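Local coordinates for protein branched-chain amino acid aminotransferase (Thermoproteus uzoniensis, PDB 5CE8) that probably transfers the amino group of leucine, isoleucine and valine to 2-oxoglutarate with pyridoxal 5'-phosphate as cofactor, as a class-IV aminotransferase, at residues R59-M64 and Y80-L85; R143-S148 and R180-A185. One frame throughout, in Å; residues are numbered along the deposited sequence.

Interaction 1: R59-M64 and Y80-L85; sequences RLRDHM and YTAEEL
Met-64 and Arg-61, one turn apart on the first helix, reach the start of the second by different routes. Met-64 heads straight for it: CG stands anti to the carbonyl carbon, and a bend at chi2 carries the thioether obliquely across Leu-85, SD lying 3.7 Å from Leu-85 CB. Lower on the same side chain, Met-64 CB rests 3.7 Å from the carbonyl oxygen Ala-82 O. Here the backbones come closest, the CA atoms of Met-64 and Ala-82 being 5.0 Å apart, a spacing that the small alanine side chain permits. Arg-61 sets out anti to its backbone N (chi1 -171°) and folds back at chi2 and chi3, so that Arg-61 CD sits 3.6 Å from Ala-82 CB. Beyond it the guanidinium lies flat over Glu-83 CA, 3.7 Å from that atom to the group's plane. The two segments are the opening turns of helices 60-74 and 82-95, consecutive helices packed against each other in this class-IV aminotransferase, and Thr-81 and Glu-84 form a capping box at the start of the second. Arg-61 and Glu-83 run side by side, their guanidinium and carboxylate planes 69° apart, and Arg-61 NH2 meets Glu-83 OE2 at 2.9 Å in a salt bridge whose hydrogen bond is weak and bent (127°). On the buried side Met-64 also packs on Ile-46 of strand 41-50, while the neighbouring His-63 touches the pyridoxal phosphate and hydrogen-bonds through ND1 to Glu-44.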
# COMPACT_ATOMS: atom_id res chain seq x y z
N ARG A 59 12.41 22.69 29.00
CA ARG A 59 11.33 23.08 28.06
C ARG A 59 9.93 22.76 28.51
O ARG A 59 9.07 22.16 27.78
CB ARG A 59 11.59 22.67 26.61
CG ARG A 59 12.93 23.15 26.14
CD ARG A 59 13.25 22.69 24.68
NE ARG A 59 12.34 23.31 23.75
CZ ARG A 59 12.57 23.47 22.44
NH1 ARG A 59 13.65 23.03 21.84
NH2 ARG A 59 11.74 24.16 21.73
N LEU A 60 9.66 23.21 29.74
CA LEU A 60 8.35 22.88 30.36
C LEU A 60 7.14 23.28 29.60
O LEU A 60 6.26 22.47 29.30
CB LEU A 60 8.30 23.51 31.72
CG LEU A 60 7.11 23.30 32.65
CD1 LEU A 60 6.75 21.82 32.70
CD2 LEU A 60 7.41 23.95 34.01
N ARG A 61 7.11 24.56 29.26
CA ARG A 61 6.01 25.12 28.50
C ARG A 61 5.88 24.52 27.12
O ARG A 61 4.78 24.37 26.63
CB ARG A 61 6.14 26.66 28.40
CG ARG A 61 4.94 27.42 27.81
CD ARG A 61 3.71 27.36 28.73
NE ARG A 61 3.97 27.98 30.04
CZ ARG A 61 3.64 29.23 30.39
NH1 ARG A 61 2.97 30.03 29.56
NH2 ARG A 61 3.95 29.67 31.61
N ASP A 62 6.97 24.18 26.46
CA ASP A 62 6.83 23.54 25.17
C ASP A 62 6.12 22.15 25.36
O ASP A 62 5.34 21.75 24.52
CB ASP A 62 8.18 23.36 24.50
CG ASP A 62 8.80 24.68 24.01
OD1 ASP A 62 8.14 25.56 23.50
OD2 ASP A 62 10.00 24.79 24.05
N HIS A 63 6.44 21.41 26.45
CA HIS A 63 5.84 20.12 26.71
C HIS A 63 4.38 20.23 27.04
O HIS A 63 3.59 19.40 26.60
CB HIS A 63 6.61 19.35 27.79
CG HIS A 63 7.83 18.68 27.25
ND1 HIS A 63 7.77 17.43 26.65
CD2 HIS A 63 9.13 19.08 27.17
CE1 HIS A 63 9.00 17.07 26.29
NE2 HIS A 63 9.83 18.06 26.55
N MET A 64 4.05 21.18 27.91
CA MET A 64 2.67 21.42 28.17
C MET A 64 1.89 21.94 26.98
O MET A 64 0.73 21.54 26.80
CB MET A 64 2.48 22.28 29.38
CG MET A 64 3.04 21.58 30.70
SD MET A 64 2.37 19.92 30.88
CE MET A 64 3.01 19.55 32.51
N TYR A 80 -7.31 22.77 31.41
CA TYR A 80 -6.21 23.54 31.99
C TYR A 80 -5.39 24.15 30.91
O TYR A 80 -5.18 23.55 29.85
CB TYR A 80 -5.30 22.62 32.76
CG TYR A 80 -5.91 22.04 34.00
CD1 TYR A 80 -6.07 22.83 35.15
CD2 TYR A 80 -6.38 20.72 34.02
CE1 TYR A 80 -6.62 22.28 36.31
CE2 TYR A 80 -6.94 20.18 35.15
CZ TYR A 80 -7.05 20.95 36.30
OH TYR A 80 -7.64 20.41 37.44
N THR A 81 -4.79 25.29 31.20
CA THR A 81 -3.89 25.87 30.19
C THR A 81 -2.47 25.32 30.40
O THR A 81 -2.12 24.67 31.41
CB THR A 81 -3.88 27.37 30.32
OG1 THR A 81 -3.38 27.64 31.64
CG2 THR A 81 -5.26 27.91 30.16
N ALA A 82 -1.65 25.61 29.43
CA ALA A 82 -0.24 25.27 29.46
C ALA A 82 0.41 25.82 30.69
O ALA A 82 1.23 25.19 31.34
CB ALA A 82 0.42 25.86 28.24
N GLU A 83 0.01 27.05 30.99
CA GLU A 83 0.59 27.85 32.04
C GLU A 83 0.24 27.24 33.37
O GLU A 83 1.13 26.95 34.16
CB GLU A 83 0.11 29.32 31.88
CG GLU A 83 -0.02 30.15 33.16
CD GLU A 83 0.82 31.40 33.10
OE1 GLU A 83 0.24 32.50 32.98
OE2 GLU A 83 2.05 31.20 33.14
N GLU A 84 -1.05 26.94 33.59
CA GLU A 84 -1.49 26.19 34.73
C GLU A 84 -0.72 24.86 34.96
O GLU A 84 -0.31 24.47 36.13
CB GLU A 84 -2.98 25.92 34.57
CG GLU A 84 -3.80 27.16 34.96
CD GLU A 84 -5.31 27.04 34.69
OE1 GLU A 84 -6.08 27.73 35.37
OE2 GLU A 84 -5.73 26.29 33.81
N LEU A 85 -0.61 24.10 33.88
CA LEU A 85 0.06 22.81 34.03
C LEU A 85 1.49 23.00 34.33
O LEU A 85 2.06 22.26 35.16
CB LEU A 85 -0.15 21.96 32.75
CG LEU A 85 -1.61 21.62 32.53
CD1 LEU A 85 -1.77 21.09 31.11
CD2 LEU A 85 -2.16 20.68 33.59

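Interaction 2: R143-S148 and R180-A185; sequences RAAVVS and RGYDEA
Asp-183 bonds to the backbone of Arg-143 twice, once with its carboxylate and once with its own N-H, where the parallel pairing begins. Asp-183 OD2 accepts from Arg-143 N at 2.8 Å through its anti lone pair, and Asp-183 N returns a bond to Arg-143 O at 2.9 Å; Glu-184 N adds a weak one to the same carbonyl. Further along, Ala-145 N donates to Glu-184 O (3.2 Å), nearly along the C=O axis. The strands are the two arms of a beta-alpha-beta crossover, 142-146 and 184-188, joined through helix 167-179. The Arg-143 side chain bends at chi3 so that NH2 meets Gly-181 O at 2.7 Å, with the donor above the carbonyl plane. Ala-145 CB sits over the face of the Tyr-182 ring, 3.7 Å from its centroid, in a CH-pi contact. Asp-183 OD2 also pairs with Lys-138, and Glu-184 OE2 takes Ala-185 N, Ser-198 OG and Arg-178. Arg-180 of the second subunit packs on Ala-145 and Tyr-182. With Arg-143 NE 4.4 Å from Asp-183 OD2 but no N-H directed at it, the nearby positive charges probably favour an ionised Asp-183.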
# COMPACT_ATOMS: atom_id res chain seq x y z
N ARG A 143 22.57 -1.18 20.76
CA ARG A 143 22.51 -2.02 19.57
C ARG A 143 21.04 -2.00 19.27
O ARG A 143 20.20 -2.19 20.19
CB ARG A 143 23.04 -3.42 19.91
CG ARG A 143 24.50 -3.42 20.38
CD ARG A 143 25.08 -4.78 20.55
NE ARG A 143 24.53 -5.37 21.74
CZ ARG A 143 23.47 -6.19 21.83
NH1 ARG A 143 22.80 -6.64 20.76
NH2 ARG A 143 23.07 -6.56 23.03
N ALA A 144 20.72 -1.76 18.01
CA ALA A 144 19.36 -1.70 17.57
C ALA A 144 19.00 -2.71 16.47
O ALA A 144 19.87 -3.22 15.76
CB ALA A 144 19.09 -0.26 17.15
N ALA A 145 17.73 -3.12 16.46
CA ALA A 145 17.19 -4.03 15.51
C ALA A 145 16.03 -3.37 14.79
O ALA A 145 15.16 -2.74 15.40
CB ALA A 145 16.76 -5.32 16.15
N VAL A 146 16.00 -3.47 13.47
CA VAL A 146 14.73 -3.04 12.78
C VAL A 146 13.74 -4.13 13.07
O VAL A 146 14.03 -5.35 12.82
CB VAL A 146 14.80 -2.90 11.17
CG1 VAL A 146 13.46 -2.40 10.68
CG2 VAL A 146 15.98 -1.93 10.72
N VAL A 147 12.59 -3.75 13.63
CA VAL A 147 11.56 -4.71 13.97
C VAL A 147 10.52 -5.08 12.92
O VAL A 147 10.41 -4.44 11.84
CB VAL A 147 10.86 -4.34 15.28
CG1 VAL A 147 11.82 -4.32 16.36
CG2 VAL A 147 10.14 -2.97 15.23
N SER A 148 9.80 -6.18 13.21
CA SER A 148 8.80 -6.71 12.26
C SER A 148 7.53 -5.83 12.24
O SER A 148 6.83 -5.89 11.27
CB SER A 148 8.31 -8.13 12.61
OG SER A 148 7.73 -8.15 13.96
N ARG A 180 15.11 -10.41 22.10
CA ARG A 180 16.43 -10.84 21.57
C ARG A 180 17.72 -10.22 22.23
O ARG A 180 18.82 -10.47 21.81
CB ARG A 180 16.38 -10.64 20.05
N GLY A 181 17.61 -9.50 23.35
CA GLY A 181 18.80 -8.81 23.95
C GLY A 181 19.44 -7.59 23.22
O GLY A 181 20.49 -7.13 23.63
N TYR A 182 18.84 -7.08 22.14
CA TYR A 182 19.11 -5.69 21.67
C TYR A 182 18.59 -4.69 22.66
O TYR A 182 17.63 -4.99 23.46
CB TYR A 182 18.39 -5.37 20.34
CG TYR A 182 18.77 -6.32 19.24
CD1 TYR A 182 19.96 -6.15 18.52
CD2 TYR A 182 17.98 -7.44 18.94
CE1 TYR A 182 20.36 -7.06 17.55
CE2 TYR A 182 18.37 -8.34 17.96
CZ TYR A 182 19.57 -8.15 17.30
OH TYR A 182 19.93 -9.02 16.31
N ASP A 183 19.10 -3.47 22.60
CA ASP A 183 18.69 -2.48 23.58
C ASP A 183 17.43 -1.73 23.11
O ASP A 183 16.63 -1.34 23.92
CB ASP A 183 19.80 -1.50 23.86
CG ASP A 183 21.11 -2.16 24.15
OD1 ASP A 183 21.15 -2.84 25.19
OD2 ASP A 183 22.08 -2.07 23.35
N GLU A 184 17.23 -1.58 21.79
CA GLU A 184 16.11 -0.78 21.32
C GLU A 184 15.71 -1.19 19.89
O GLU A 184 16.51 -1.83 19.11
CB GLU A 184 16.42 0.76 21.33
CG GLU A 184 15.25 1.76 21.03
CD GLU A 184 14.04 1.47 21.94
OE1 GLU A 184 14.03 2.06 23.03
OE2 GLU A 184 13.20 0.52 21.65
N ALA A 185 14.47 -0.80 19.58
CA ALA A 185 13.83 -1.01 18.29
C ALA A 185 13.98 0.10 17.36
O ALA A 185 13.97 1.20 17.79
CB ALA A 185 12.36 -1.26 18.45

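How the interactions relate
Interactions 1 and 2 lie on opposite sides of the chain's centre, their centres about 34 Å apart and their nearest atoms about 16 Å, and they share no helix or strand. Interaction 1 joins two consecutive helices and is partly buried: an apolar inner side gives way to a charged pair at the surface, and side chains do the work. Interaction 2 is a buried contact within a mixed sheet, where a parallel pairing and the loop leading into it are held by backbone hydrogen bonds and by bonds from an aspartate and an arginine side chain. The second subunit packs against 143-148 and 180-185, whereas no other chain of the assembly touches 59-64 or 80-85, where a cofactor-binding histidine is found.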